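Local coordinates for glyoxalase family protein (Bacillus cereus, PDB 1ZSW), which is of unknown function but binds a zinc ion and belongs to the glyoxalase (vicinal oxygen chelate) family of metalloproteins, at residues K39-N44 and F86-L91; L107-E112 and L151-S156; L186-L191 and E287-L292; D276-K281 and F302-D307. All coordinates share one frame; numbering follows the deposited sequence. Where two conformers were deposited one is given.

Interactions 1, 2 and 3 follow one another along the chain, whereas the segments of interaction 4 alternate with those of interaction 3: 276-281 falls between 186-191 and 287-292. No two touch, and their centres lie about 23 to 30 Å apart. Interactions 1 and 4 share the eight-stranded sheet, which carries the zinc ligands H33, H246 and E294. Interactions 2 and 3 share the other sheet, where strands 101-109 and 180-188 are neighbours, and interaction 3 joins it to a turn of the zinc-bearing sheet. Interactions 1 and 2 belong to the first glyoxalase-like half of the chain and interaction 3 to the second, so the contacts sample both halves of the metalloprotein.

Interaction 1: residues K39-N44 and F86-L91; sequences KNANEN and FFEIPL
K39 reaches along the loop after strand 83-88 and bonds the carbonyl of P90, with NZ 2.8 Å from P90 O. Its CG lies anti to the backbone N (chi1 -164°) and the extended chain runs alongside that oxygen, CG and CE of K39 each 3.3 Å from P90 O, before a bend at chi4 turns NZ to face it. The ammonium has a second carbonyl partner in V92 O. The backbone adds a CA-H...O contact in the reverse sense, from P90 CA to K39 O at 3.3 Å. N40 then caps helix 41-51, its OD1 accepting from E43 N at 2.8 Å in the carbonyl plane. Strand 31-38 runs through this capped turn into the helix, and strand 83-88 is its parallel neighbour in the zinc-bearing sheet, so the contact ties the start of the helix to the end of the adjacent strand. At A41 the E88 carboxylate takes a first-turn amide: A41 N to E88 OE1 is 2.8 Å and almost straight (171°), although the amide comes from above the carboxylate plane. The same oxygen touches A41 CB at 3.4 Å. A water accepts from N42 N and donates to E88 OE1, extending the link by one residue; the helix N-terminus probably stabilises the negative charge of E88. N44, farther along, points its amide oxygen at the face of the F86 ring, with amide and ring planes 62° apart. N44 OD1 stands 3.2 Å above the plane of the F86 ring, over its centre, and Y48 also meets that ring.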
loop_
_atom_site.group_PDB
_atom_site.type_symbol
_atom_site.label_atom_id
_atom_site.label_comp_id
_atom_site.label_asym_id
_atom_site.label_seq_id
_atom_site.Cartn_x
_atom_site.Cartn_y
_atom_site.Cartn_z
ATOM N N LYS A 39 2.914 16.952 0.864
ATOM C CA LYS A 39 3.586 18.240 0.727
ATOM C C LYS A 39 4.398 18.592 1.975
ATOM O O LYS A 39 5.321 19.437 1.910
ATOM C CB LYS A 39 2.513 19.324 0.511
ATOM C CG LYS A 39 3.088 20.618 -0.014
ATOM C CD LYS A 39 1.979 21.633 -0.266
ATOM C CE LYS A 39 2.570 23.002 -0.623
ATOM N NZ LYS A 39 3.236 23.078 -1.961
ATOM N N ASN A 40 4.066 17.983 3.120
ATOM C CA ASN A 40 4.605 18.437 4.410
ATOM C C ASN A 40 4.830 17.274 5.349
ATOM O O ASN A 40 3.890 16.726 5.863
ATOM C CB ASN A 40 3.648 19.444 5.045
ATOM C CG ASN A 40 4.236 20.118 6.289
ATOM O OD1 ASN A 40 4.335 19.524 7.356
ATOM N ND2 ASN A 40 4.640 21.370 6.132
ATOM N N ALA A 41 6.091 16.897 5.554
ATOM C CA ALA A 41 6.435 15.762 6.404
ATOM C C ALA A 41 6.022 15.944 7.856
ATOM O O ALA A 41 5.600 14.979 8.475
ATOM C CB ALA A 41 7.941 15.426 6.306
ATOM N N ASN A 42 6.154 17.153 8.404
ATOM C CA ASN A 42 5.730 17.383 9.799
ATOM C C ASN A 42 4.256 17.039 10.019
ATOM O O ASN A 42 3.916 16.333 10.966
ATOM C CB ASN A 42 6.009 18.829 10.248
ATOM C CG ASN A 42 7.504 19.156 10.305
ATOM O OD1 ASN A 42 8.339 18.274 10.386
ATOM N ND2 ASN A 42 7.830 20.441 10.247
ATOM N N GLU A 43 3.389 17.497 9.119
ATOM C CA GLU A 43 1.946 17.256 9.241
ATOM C C GLU A 43 1.613 15.795 8.916
ATOM O O GLU A 43 0.720 15.195 9.517
ATOM C CB GLU A 43 1.173 18.221 8.337
ATOM C CG GLU A 43 1.325 19.684 8.770
ATOM C CD GLU A 43 0.916 20.678 7.700
ATOM O OE1 GLU A 43 0.719 20.277 6.532
ATOM O OE2 GLU A 43 0.808 21.884 8.029
ATOM N N ASN A 44 2.370 15.229 7.975
ATOM C CA ASN A 44 2.180 13.837 7.582
ATOM C C ASN A 44 2.538 12.901 8.725
ATOM O O ASN A 44 1.770 12.019 9.087
ATOM C CB ASN A 44 3.013 13.547 6.316
ATOM C CG ASN A 44 2.839 12.121 5.835
ATOM O OD1 ASN A 44 1.813 11.768 5.241
ATOM N ND2 ASN A 44 3.835 11.301 6.083
ATOM N N PHE A 86 5.326 7.668 2.139
ATOM C CA PHE A 86 5.065 8.986 1.581
ATOM C C PHE A 86 6.364 9.637 1.169
ATOM O O PHE A 86 7.318 9.609 1.943
ATOM C CB PHE A 86 4.414 9.865 2.666
ATOM C CG PHE A 86 3.032 9.432 3.040
ATOM C CD1 PHE A 86 1.947 10.053 2.416
ATOM C CD2 PHE A 86 2.807 8.426 3.995
ATOM C CE1 PHE A 86 0.672 9.656 2.704
ATOM C CE2 PHE A 86 1.451 8.031 4.322
ATOM C CZ PHE A 86 0.421 8.677 3.666
ATOM N N PHE A 87 6.379 10.213 -0.031
ATOM C CA PHE A 87 7.500 11.053 -0.514
ATOM C C PHE A 87 7.076 12.462 -0.200
ATOM O O PHE A 87 5.975 12.868 -0.577
ATOM C CB PHE A 87 7.641 10.884 -2.033
ATOM C CG PHE A 87 8.043 9.495 -2.424
ATOM C CD1 PHE A 87 7.085 8.581 -2.893
ATOM C CD2 PHE A 87 9.369 9.089 -2.290
ATOM C CE1 PHE A 87 7.461 7.280 -3.245
ATOM C CE2 PHE A 87 9.748 7.786 -2.636
ATOM C CZ PHE A 87 8.789 6.899 -3.114
ATOM N N GLU A 88 7.941 13.216 0.476
ATOM C CA GLU A 88 7.621 14.609 0.763
ATOM C C GLU A 88 8.126 15.462 -0.376
ATOM O O GLU A 88 9.322 15.470 -0.656
ATOM C CB GLU A 88 8.250 15.113 2.078
ATOM C CG GLU A 88 7.849 16.592 2.323
ATOM C CD GLU A 88 8.737 17.338 3.341
ATOM O OE1 GLU A 88 8.197 18.065 4.205
ATOM O OE2 GLU A 88 9.959 17.191 3.274
ATOM N N ILE A 89 7.229 16.221 -0.997
ATOM C CA ILE A 89 7.601 17.077 -2.129
ATOM C C ILE A 89 7.041 18.453 -1.781
ATOM O O ILE A 89 5.909 18.745 -2.091
ATOM C CB ILE A 89 7.016 16.534 -3.451
ATOM C CG1 ILE A 89 7.469 15.059 -3.627
ATOM C CG2 ILE A 89 7.405 17.445 -4.655
ATOM C CD1 ILE A 89 7.137 14.418 -4.940
ATOM N N PRO A 90 7.830 19.274 -1.060
ATOM C CA PRO A 90 7.348 20.552 -0.512
ATOM C C PRO A 90 6.640 21.528 -1.460
ATOM O O PRO A 90 5.756 22.257 -0.998
ATOM C CB PRO A 90 8.639 21.163 0.085
ATOM C CG PRO A 90 9.387 19.941 0.539
ATOM C CD PRO A 90 9.216 19.005 -0.640
ATOM N N LEU A 91 6.993 21.548 -2.738
ATOM C CA LEU A 91 6.344 22.485 -3.687
ATOM C C LEU A 91 5.231 21.873 -4.522
ATOM O O LEU A 91 4.703 22.513 -5.427
ATOM C CB LEU A 91 7.365 23.100 -4.620
ATOM C CG LEU A 91 8.437 23.939 -3.930
ATOM C CD1 LEU A 91 9.421 24.279 -4.950
ATOM C CD2 LEU A 91 7.842 25.195 -3.337
HETATM O O HOH W 1 7.969 19.029 7.095
#

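Interaction 2: residues L107-E112 and L151-S156; sequences LLVPSE and LVLLVS
L153 slots its CD2 methyl between two residues of the neighbouring strand, 4.1 Å from L107 CB and the same distance from V109 CG1. L107 also reaches the next leucine on this face, its CD1 lying 3.8 Å from L151 CD2. On the other face L108 overlaps L154, and L108 CD2 additionally rests 4.0 Å from S156 CB. Between the two faces the backbones form a regular parallel ladder. Both backbone polar atoms of L107 bond to strand 150-155, on either side of L153 in sequence: its N donates to V152 O at 2.8 Å and its O accepts from L154 N; V109 repeats the pattern with L154 O and S156 N. The short strand segments are twisted 39° from exactly parallel. Past V109 the chain turns at P110 and crosses over V155. With CG1 anti to the backbone N (chi1 173°), both methyls of V155 face the turning backbone: CG1 of V155 meets P110 O at 3.8 Å, and CG2 of V155 meets S111 O at 3.6 Å. The hydroxyl of S111 caps helix 112-124 through S114 N, while that of S156 bonds Q179 and G158. A parallel pairing of this kind joins the first and last strands of the βαβββ module of the vicinal oxygen chelate fold. L115 and W118 of helix 112-124 pack on the face bearing V109, L153 and V155; strand 138-144 borders strand 150-155, and strand 180-188 flanks strand 101-109 on its other edge.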
loop_
_atom_site.group_PDB
_atom_site.type_symbol
_atom_site.label_atom_id
_atom_site.label_comp_id
_atom_site.label_asym_id
_atom_site.label_seq_id
_atom_site.Cartn_x
_atom_site.Cartn_y
_atom_site.Cartn_z
ATOM N N LEU A 107 -7.939 -0.006 5.383
ATOM C CA LEU A 107 -7.074 -0.389 6.530
ATOM C C LEU A 107 -7.928 -1.241 7.470
ATOM O O LEU A 107 -9.026 -0.806 7.864
ATOM C CB LEU A 107 -6.581 0.858 7.258
ATOM C CG LEU A 107 -5.695 1.815 6.453
ATOM C CD1 LEU A 107 -5.412 3.090 7.234
ATOM C CD2 LEU A 107 -4.418 1.073 6.103
ATOM N N LEU A 108 -7.453 -2.435 7.804
ATOM C CA LEU A 108 -8.238 -3.362 8.647
ATOM C C LEU A 108 -8.129 -2.972 10.120
ATOM O O LEU A 108 -7.054 -2.634 10.597
ATOM C CB LEU A 108 -7.739 -4.795 8.457
ATOM C CG LEU A 108 -7.945 -5.344 7.043
ATOM C CD1 LEU A 108 -7.154 -6.613 6.778
ATOM C CD2 LEU A 108 -9.456 -5.609 6.821
ATOM N N VAL A 109 -9.273 -3.008 10.817
ATOM C CA VAL A 109 -9.331 -2.893 12.283
ATOM C C VAL A 109 -10.096 -4.084 12.813
ATOM O O VAL A 109 -10.879 -4.683 12.091
ATOM C CB VAL A 109 -9.932 -1.567 12.781
ATOM C CG1 VAL A 109 -9.060 -0.412 12.352
ATOM C CG2 VAL A 109 -11.416 -1.351 12.288
ATOM N N PRO A 110 -9.814 -4.498 14.064
ATOM C CA PRO A 110 -10.351 -5.792 14.499
ATOM C C PRO A 110 -11.877 -5.931 14.599
ATOM O O PRO A 110 -12.379 -6.974 14.257
ATOM C CB PRO A 110 -9.682 -5.991 15.860
ATOM C CG PRO A 110 -8.414 -5.112 15.791
ATOM C CD PRO A 110 -8.894 -3.910 15.047
ATOM N N SER A 111 -12.589 -4.914 15.042
ATOM C CA SER A 111 -14.020 -5.106 15.350
ATOM C C SER A 111 -14.890 -3.887 15.106
ATOM O O SER A 111 -14.400 -2.768 14.903
ATOM C CB SER A 111 -14.115 -5.475 16.846
ATOM O OG SER A 111 -13.885 -4.295 17.594
ATOM N N GLU A 112 -16.217 -4.095 15.054
ATOM C CA GLU A 112 -17.125 -2.964 14.851
ATOM C C GLU A 112 -16.955 -1.972 16.002
ATOM O O GLU A 112 -17.108 -0.765 15.849
ATOM C CB GLU A 112 -18.592 -3.427 14.666
ATOM C CG GLU A 112 -18.826 -4.070 13.302
ATOM C CD GLU A 112 -20.278 -4.385 12.964
ATOM O OE1 GLU A 112 -20.637 -5.589 12.931
ATOM O OE2 GLU A 112 -21.048 -3.449 12.692
ATOM N N LEU A 151 -9.102 7.294 2.725
ATOM C CA LEU A 151 -8.921 6.021 3.409
ATOM C C LEU A 151 -10.213 5.451 3.977
ATOM O O LEU A 151 -11.224 6.157 4.056
ATOM C CB LEU A 151 -7.866 6.163 4.553
ATOM C CG LEU A 151 -6.519 6.759 4.135
ATOM C CD1 LEU A 151 -6.443 8.228 4.499
ATOM C CD2 LEU A 151 -5.354 5.993 4.825
ATOM N N VAL A 152 -10.225 4.172 4.276
ATOM C CA VAL A 152 -11.418 3.571 4.863
ATOM C C VAL A 152 -11.021 2.495 5.860
ATOM O O VAL A 152 -10.215 1.602 5.544
ATOM C CB VAL A 152 -12.404 3.050 3.769
ATOM C CG1 VAL A 152 -11.784 1.936 2.907
ATOM C CG2 VAL A 152 -13.705 2.501 4.422
ATOM N N LEU A 153 -11.557 2.601 7.080
ATOM C CA LEU A 153 -11.364 1.553 8.051
ATOM C C LEU A 153 -12.358 0.418 7.819
ATOM O O LEU A 153 -13.556 0.675 7.551
ATOM C CB LEU A 153 -11.498 2.099 9.471
ATOM C CG LEU A 153 -10.619 3.248 9.883
ATOM C CD1 LEU A 153 -10.967 3.651 11.301
ATOM C CD2 LEU A 153 -9.121 2.842 9.825
ATOM N N LEU A 154 -11.880 -0.805 7.892
ATOM C CA LEU A 154 -12.676 -1.980 7.505
ATOM C C LEU A 154 -12.590 -3.047 8.592
ATOM O O LEU A 154 -11.505 -3.381 9.079
ATOM C CB LEU A 154 -12.134 -2.576 6.216
ATOM C CG LEU A 154 -12.028 -1.702 4.965
ATOM C CD1 LEU A 154 -11.133 -2.436 3.905
ATOM C CD2 LEU A 154 -13.442 -1.342 4.438
ATOM N N VAL A 155 -13.720 -3.604 8.983
ATOM C CA VAL A 155 -13.694 -4.597 10.039
ATOM C C VAL A 155 -13.201 -5.930 9.584
ATOM O O VAL A 155 -13.731 -6.513 8.639
ATOM C CB VAL A 155 -15.053 -4.720 10.781
ATOM C CG1 VAL A 155 -15.003 -5.889 11.739
ATOM C CG2 VAL A 155 -15.336 -3.423 11.496
ATOM N N SER A 156 -12.183 -6.413 10.301
ATOM C CA SER A 156 -11.502 -7.651 9.988
ATOM C C SER A 156 -12.020 -8.862 10.752
ATOM O O SER A 156 -11.797 -9.983 10.323
ATOM C CB SER A 156 -9.997 -7.514 10.249
ATOM O OG SER A 156 -9.700 -7.547 11.651
#

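Interaction 3: residues L186-L191 and E287-L292; sequences LTVRRL and ESNGIL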
loop_
_atom_site.group_PDB
_atom_site.type_symbol
_atom_site.label_atom_id
_atom_site.label_comp_id
_atom_site.label_asym_id
_atom_site.label_seq_id
_atom_site.Cartn_x
_atom_site.Cartn_y
_atom_site.Cartn_z
ATOM N N LEU A 186 -9.044 0.968 -7.098
ATOM C CA LEU A 186 -8.487 1.451 -8.394
ATOM C C LEU A 186 -9.678 2.018 -9.186
ATOM O O LEU A 186 -10.691 1.323 -9.301
ATOM C CB LEU A 186 -7.860 0.288 -9.185
ATOM C CG LEU A 186 -6.802 -0.544 -8.446
ATOM C CD1 LEU A 186 -6.174 -1.598 -9.324
ATOM C CD2 LEU A 186 -5.702 0.366 -7.865
ATOM N N THR A 187 -9.529 3.220 -9.712
ATOM C CA THR A 187 -10.607 3.841 -10.540
ATOM C C THR A 187 -10.036 3.889 -11.963
ATOM O O THR A 187 -8.937 4.402 -12.178
ATOM C CB THR A 187 -10.951 5.238 -10.002
ATOM O OG1 THR A 187 -11.453 5.124 -8.650
ATOM C CG2 THR A 187 -12.078 5.891 -10.846
ATOM N N VAL A 188 -10.752 3.317 -12.923
ATOM C CA VAL A 188 -10.213 3.174 -14.258
ATOM C C VAL A 188 -11.241 3.483 -15.358
ATOM O O VAL A 188 -12.444 3.411 -15.103
ATOM C CB VAL A 188 -9.681 1.716 -14.506
ATOM C CG1 VAL A 188 -8.473 1.438 -13.587
ATOM C CG2 VAL A 188 -10.776 0.652 -14.281
ATOM N N ARG A 189 -10.756 3.804 -16.555
ATOM C CA ARG A 189 -11.652 3.936 -17.743
ATOM C C ARG A 189 -12.120 2.592 -18.263
ATOM O O ARG A 189 -13.277 2.456 -18.722
ATOM C CB ARG A 189 -10.930 4.669 -18.873
ATOM C CG ARG A 189 -10.611 6.124 -18.567
ATOM C CD ARG A 189 -11.708 7.099 -19.133
ATOM N NE ARG A 189 -11.311 8.501 -18.946
ATOM C CZ ARG A 189 -10.132 8.991 -19.318
ATOM N NH1 ARG A 189 -9.262 8.211 -19.948
ATOM N NH2 ARG A 189 -9.811 10.240 -19.067
ATOM N N ARG A 190 -11.216 1.617 -18.243
ATOM C CA ARG A 190 -11.460 0.272 -18.796
ATOM C C ARG A 190 -11.371 -0.808 -17.728
ATOM O O ARG A 190 -10.316 -1.420 -17.504
ATOM C CB ARG A 190 -10.471 -0.018 -19.937
ATOM C CG ARG A 190 -10.614 0.921 -21.114
ATOM C CD ARG A 190 -11.873 0.616 -21.927
ATOM N NE ARG A 190 -12.003 -0.797 -22.304
ATOM C CZ ARG A 190 -11.722 -1.309 -23.503
ATOM N NH1 ARG A 190 -11.237 -0.535 -24.474
ATOM N NH2 ARG A 190 -11.884 -2.616 -23.714
ATOM N N LEU A 191 -12.496 -1.046 -17.075
ATOM C CA LEU A 191 -12.600 -2.054 -16.039
ATOM C C LEU A 191 -12.312 -3.458 -16.571
ATOM O O LEU A 191 -11.669 -4.264 -15.897
ATOM C CB LEU A 191 -14.003 -1.954 -15.406
ATOM C CG LEU A 191 -14.351 -2.872 -14.235
ATOM C CD1 LEU A 191 -15.385 -2.215 -13.325
ATOM C CD2 LEU A 191 -14.813 -4.247 -14.721
ATOM N N GLU A 287 -0.157 -0.740 -16.079
ATOM C CA GLU A 287 -1.104 -1.498 -16.907
ATOM C C GLU A 287 -1.844 -0.594 -17.904
ATOM O O GLU A 287 -1.545 0.591 -18.023
ATOM C CB GLU A 287 -2.014 -2.403 -16.080
ATOM C CG GLU A 287 -2.840 -1.742 -15.020
ATOM C CD GLU A 287 -3.915 -0.846 -15.617
ATOM O OE1 GLU A 287 -4.943 -1.364 -16.149
ATOM O OE2 GLU A 287 -3.707 0.386 -15.561
ATOM N N SER A 288 -2.816 -1.179 -18.603
ATOM C CA SER A 288 -3.506 -0.511 -19.698
ATOM C C SER A 288 -4.063 0.878 -19.339
ATOM O O SER A 288 -4.023 1.787 -20.164
ATOM C CB SER A 288 -4.654 -1.405 -20.219
ATOM O OG SER A 288 -4.285 -2.785 -20.233
ATOM N N ASN A 289 -4.574 1.029 -18.114
ATOM C CA ASN A 289 -5.184 2.269 -17.670
ATOM C C ASN A 289 -4.167 3.218 -17.057
ATOM O O ASN A 289 -4.531 4.268 -16.573
ATOM C CB ASN A 289 -6.282 1.980 -16.643
ATOM C CG ASN A 289 -7.418 1.171 -17.236
ATOM O OD1 ASN A 289 -7.503 -0.042 -17.046
ATOM N ND2 ASN A 289 -8.263 1.832 -17.977
ATOM N N GLY A 290 -2.894 2.846 -17.074
ATOM C CA GLY A 290 -1.872 3.742 -16.553
ATOM C C GLY A 290 -1.624 3.579 -15.055
ATOM O O GLY A 290 -0.849 4.353 -14.485
ATOM N N ILE A 291 -2.299 2.618 -14.411
ATOM C CA ILE A 291 -2.067 2.379 -12.991
ATOM C C ILE A 291 -0.651 1.770 -12.798
ATOM O O ILE A 291 -0.321 0.797 -13.446
ATOM C CB ILE A 291 -3.099 1.390 -12.406
ATOM C CG1 ILE A 291 -4.562 1.860 -12.591
ATOM C CG2 ILE A 291 -2.797 1.103 -10.937
ATOM C CD1 ILE A 291 -4.897 3.114 -11.875
ATOM N N LEU A 292 0.130 2.303 -11.871
ATOM C CA LEU A 292 1.495 1.788 -11.626
ATOM C C LEU A 292 1.454 0.772 -10.536
ATOM O O LEU A 292 1.084 1.060 -9.389
ATOM C CB LEU A 292 2.439 2.944 -11.219
ATOM C CG LEU A 292 3.922 2.629 -11.033
ATOM C CD1 LEU A 292 4.529 2.110 -12.316
ATOM C CD2 LEU A 292 4.645 3.912 -10.621
#
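V188 meets N289 first at its branch point, where V188 CB lies 3.6 Å from N289 CG and the two side chains cross at about a right angle. CG1, anti to the carbonyl carbon (chi1 -66°), continues over the same residue, V188 CG1 lying 3.8 Å from N289 CB. That methyl then reaches I291, with V188 CG1 4.1 Å from I291 CG1. I291 turns its other branch to L186, its CG2 being 4.3 Å from L186 CD2. N289 and I291 belong to the connection of the β-hairpin formed by strands 280-286 and 292-300, which carries a type I turn from E287 to G290. The contact therefore sets the tip of a hairpin of the zinc-bearing sheet against the end of strand 180-188 in the other sheet. E287 braces the turn from within: its OE1 accepts from N289 N at 3.1 Å, and its OE2 takes I291 N at 2.9 Å through the anti lone pair. The amide end of N289 comes up to the backbone of R189 and R190, just where helix 191-201 begins. R190 sends its guanidinium elsewhere, to a salt bridge with D192, and M194 of that helix packs on L186, E287 and I291.

Interaction 4: residues D276-K281 and F302-D307; sequences DRFYFK and FTVDGD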
loop_
_atom_site.group_PDB
_atom_site.type_symbol
_atom_site.label_atom_id
_atom_site.label_comp_id
_atom_site.label_asym_id
_atom_site.label_seq_id
_atom_site.Cartn_x
_atom_site.Cartn_y
_atom_site.Cartn_z
ATOM N N ASP A 276 17.070 -3.485 -6.829
ATOM C CA ASP A 276 17.272 -3.745 -5.420
ATOM C C ASP A 276 17.008 -2.476 -4.616
ATOM O O ASP A 276 17.702 -1.451 -4.769
ATOM C CB ASP A 276 18.679 -4.291 -5.168
ATOM C CG ASP A 276 18.842 -4.816 -3.769
ATOM O OD1 ASP A 276 17.937 -4.586 -2.931
ATOM O OD2 ASP A 276 19.882 -5.454 -3.495
ATOM N N ARG A 277 15.947 -2.532 -3.803
ATOM C CA ARG A 277 15.528 -1.403 -2.991
ATOM C C ARG A 277 16.043 -1.555 -1.560
ATOM O O ARG A 277 15.620 -0.811 -0.664
ATOM C CB ARG A 277 13.997 -1.263 -3.022
ATOM C CG ARG A 277 13.413 -0.831 -4.383
ATOM C CD ARG A 277 14.013 0.473 -4.893
ATOM N NE ARG A 277 13.158 1.170 -5.867
ATOM C CZ ARG A 277 13.570 2.197 -6.614
ATOM N NH1 ARG A 277 14.846 2.605 -6.545
ATOM N NH2 ARG A 277 12.732 2.789 -7.466
ATOM N N PHE A 278 16.988 -2.481 -1.390
ATOM C CA PHE A 278 17.629 -2.810 -0.117
ATOM C C PHE A 278 16.725 -3.603 0.828
ATOM O O PHE A 278 17.034 -4.748 1.178
ATOM C CB PHE A 278 18.255 -1.571 0.558
ATOM C CG PHE A 278 19.222 -1.907 1.664
ATOM C CD1 PHE A 278 20.379 -2.630 1.402
ATOM C CD2 PHE A 278 18.981 -1.478 2.959
ATOM C CE1 PHE A 278 21.273 -2.939 2.422
ATOM C CE2 PHE A 278 19.875 -1.779 3.983
ATOM C CZ PHE A 278 21.017 -2.514 3.711
ATOM N N TYR A 279 15.589 -3.012 1.194
ATOM C CA TYR A 279 14.651 -3.659 2.095
ATOM C C TYR A 279 13.838 -4.744 1.375
ATOM O O TYR A 279 13.177 -5.554 2.026
ATOM C CB TYR A 279 13.740 -2.611 2.699
ATOM C CG TYR A 279 14.533 -1.424 3.229
ATOM C CD1 TYR A 279 14.379 -0.158 2.665
ATOM C CD2 TYR A 279 15.461 -1.587 4.272
ATOM C CE1 TYR A 279 15.099 0.934 3.143
ATOM C CE2 TYR A 279 16.189 -0.508 4.751
ATOM C CZ TYR A 279 16.005 0.751 4.183
ATOM O OH TYR A 279 16.733 1.841 4.640
ATOM N N PHE A 280 13.914 -4.745 0.040
ATOM C CA PHE A 280 13.302 -5.760 -0.819
ATOM C C PHE A 280 13.802 -5.544 -2.241
ATOM O O PHE A 280 14.365 -4.467 -2.551
ATOM C CB PHE A 280 11.746 -5.655 -0.770
ATOM C CG PHE A 280 11.208 -4.238 -0.973
ATOM C CD1 PHE A 280 11.041 -3.706 -2.269
ATOM C CD2 PHE A 280 10.836 -3.454 0.135
ATOM C CE1 PHE A 280 10.517 -2.395 -2.463
ATOM C CE2 PHE A 280 10.322 -2.127 -0.056
ATOM C CZ PHE A 280 10.172 -1.625 -1.377
ATOM N N LYS A 281 13.582 -6.524 -3.125
ATOM C CA LYS A 281 13.774 -6.294 -4.552
ATOM C C LYS A 281 12.394 -6.160 -5.215
ATOM O O LYS A 281 11.405 -6.757 -4.748
ATOM C CB LYS A 281 14.577 -7.411 -5.217
ATOM C CG LYS A 281 15.970 -7.669 -4.596
ATOM C CD LYS A 281 16.760 -8.464 -5.662
ATOM C CE LYS A 281 18.151 -8.929 -5.189
ATOM N NZ LYS A 281 18.061 -9.771 -3.992
ATOM N N PHE A 302 12.752 -4.297 6.890
ATOM C CA PHE A 302 13.386 -3.116 7.508
ATOM C C PHE A 302 14.334 -3.445 8.664
ATOM O O PHE A 302 15.038 -2.552 9.151
ATOM C CB PHE A 302 12.334 -2.103 7.998
ATOM C CG PHE A 302 11.507 -1.506 6.900
ATOM C CD1 PHE A 302 10.121 -1.572 6.944
ATOM C CD2 PHE A 302 12.120 -0.877 5.818
ATOM C CE1 PHE A 302 9.346 -1.035 5.909
ATOM C CE2 PHE A 302 11.371 -0.331 4.788
ATOM C CZ PHE A 302 9.982 -0.408 4.831
ATOM N N THR A 303 14.324 -4.698 9.117
ATOM C CA THR A 303 15.192 -5.111 10.227
ATOM C C THR A 303 16.536 -5.613 9.716
ATOM O O THR A 303 17.433 -5.903 10.512
ATOM C CB THR A 303 14.532 -6.168 11.155
ATOM O OG1 THR A 303 14.388 -7.414 10.459
ATOM C CG2 THR A 303 13.173 -5.683 11.660
ATOM N N VAL A 304 16.673 -5.691 8.392
ATOM C CA VAL A 304 17.939 -6.032 7.747
ATOM C C VAL A 304 19.093 -5.118 8.219
ATOM O O VAL A 304 20.177 -5.615 8.523
ATOM C CB VAL A 304 17.816 -6.070 6.176
ATOM C CG1 VAL A 304 17.749 -4.668 5.570
ATOM C CG2 VAL A 304 18.957 -6.861 5.544
ATOM N N ASP A 305 18.843 -3.808 8.311
ATOM C CA ASP A 305 19.893 -2.824 8.625
ATOM C C ASP A 305 19.706 -2.117 9.978
ATOM O O ASP A 305 20.199 -0.996 10.185
ATOM C CB ASP A 305 20.019 -1.792 7.485
ATOM C CG ASP A 305 18.930 -0.710 7.521
ATOM O OD1 ASP A 305 17.806 -0.989 8.003
ATOM O OD2 ASP A 305 19.197 0.426 7.053
ATOM N N GLY A 306 18.994 -2.762 10.896
ATOM C CA GLY A 306 18.739 -2.159 12.200
ATOM C C GLY A 306 17.929 -3.041 13.114
ATOM O O GLY A 306 17.253 -3.969 12.657
ATOM N N ASP A 307 18.006 -2.755 14.410
ATOM C CA ASP A 307 17.214 -3.457 15.412
ATOM C C ASP A 307 15.782 -2.935 15.431
ATOM O O ASP A 307 15.545 -1.739 15.195
ATOM C CB ASP A 307 17.831 -3.278 16.798
ATOM C CG ASP A 307 18.002 -1.818 17.172
ATOM O OD1 ASP A 307 17.237 -1.336 18.033
ATOM O OD2 ASP A 307 18.885 -1.142 16.590
#
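Y279 and F302 make the close-packed part of the contact. F302 CD2 sits 3.6 Å above the plane of the Y279 ring, offset toward its rim, and CE2 of F302 lies 3.7 Å from Y279 CD1. With ring planes 59° apart and centroids 5.1 Å apart, the pair is oblique. Both residues are buried, and F72 meets F302 edge-to-face. The Y279 hydroxyl is also buried, with no hydrogen-bonding partner in the model. Both segments adjoin strands of the zinc-bearing sheet: 302-307 comes after strand 292-300, which holds the ligand E294, and Y279 lies in the turn leading into the strand that runs to 286. The side chain of F302 is about 9 Å from the zinc ion, and a bound beta-mercaptoethanol about 5 Å from the side chain of Y279 may mark a pocket. Toward the surface the contact passes to partly exposed and exposed residues, which meet through ring edges and one methyl. F278, whose CG is anti to the backbone N (chi1 -165°), swings its ring across to the T303-G306 type I turn, where D305 CB meets the ring edge 3.5 Å from F278 CE2. V304, an exposed residue, touches both rings with one methyl, its CG1 being 3.9 Å from F278 CE2 and 4.1 Å from Y279 CD2. The D305 carboxylate stands at the Y279 edge while its OD1 forms a salt bridge with K58. D276 OD1 accepts from F278 N, an Asx turn just ahead of the ring-bearing residue.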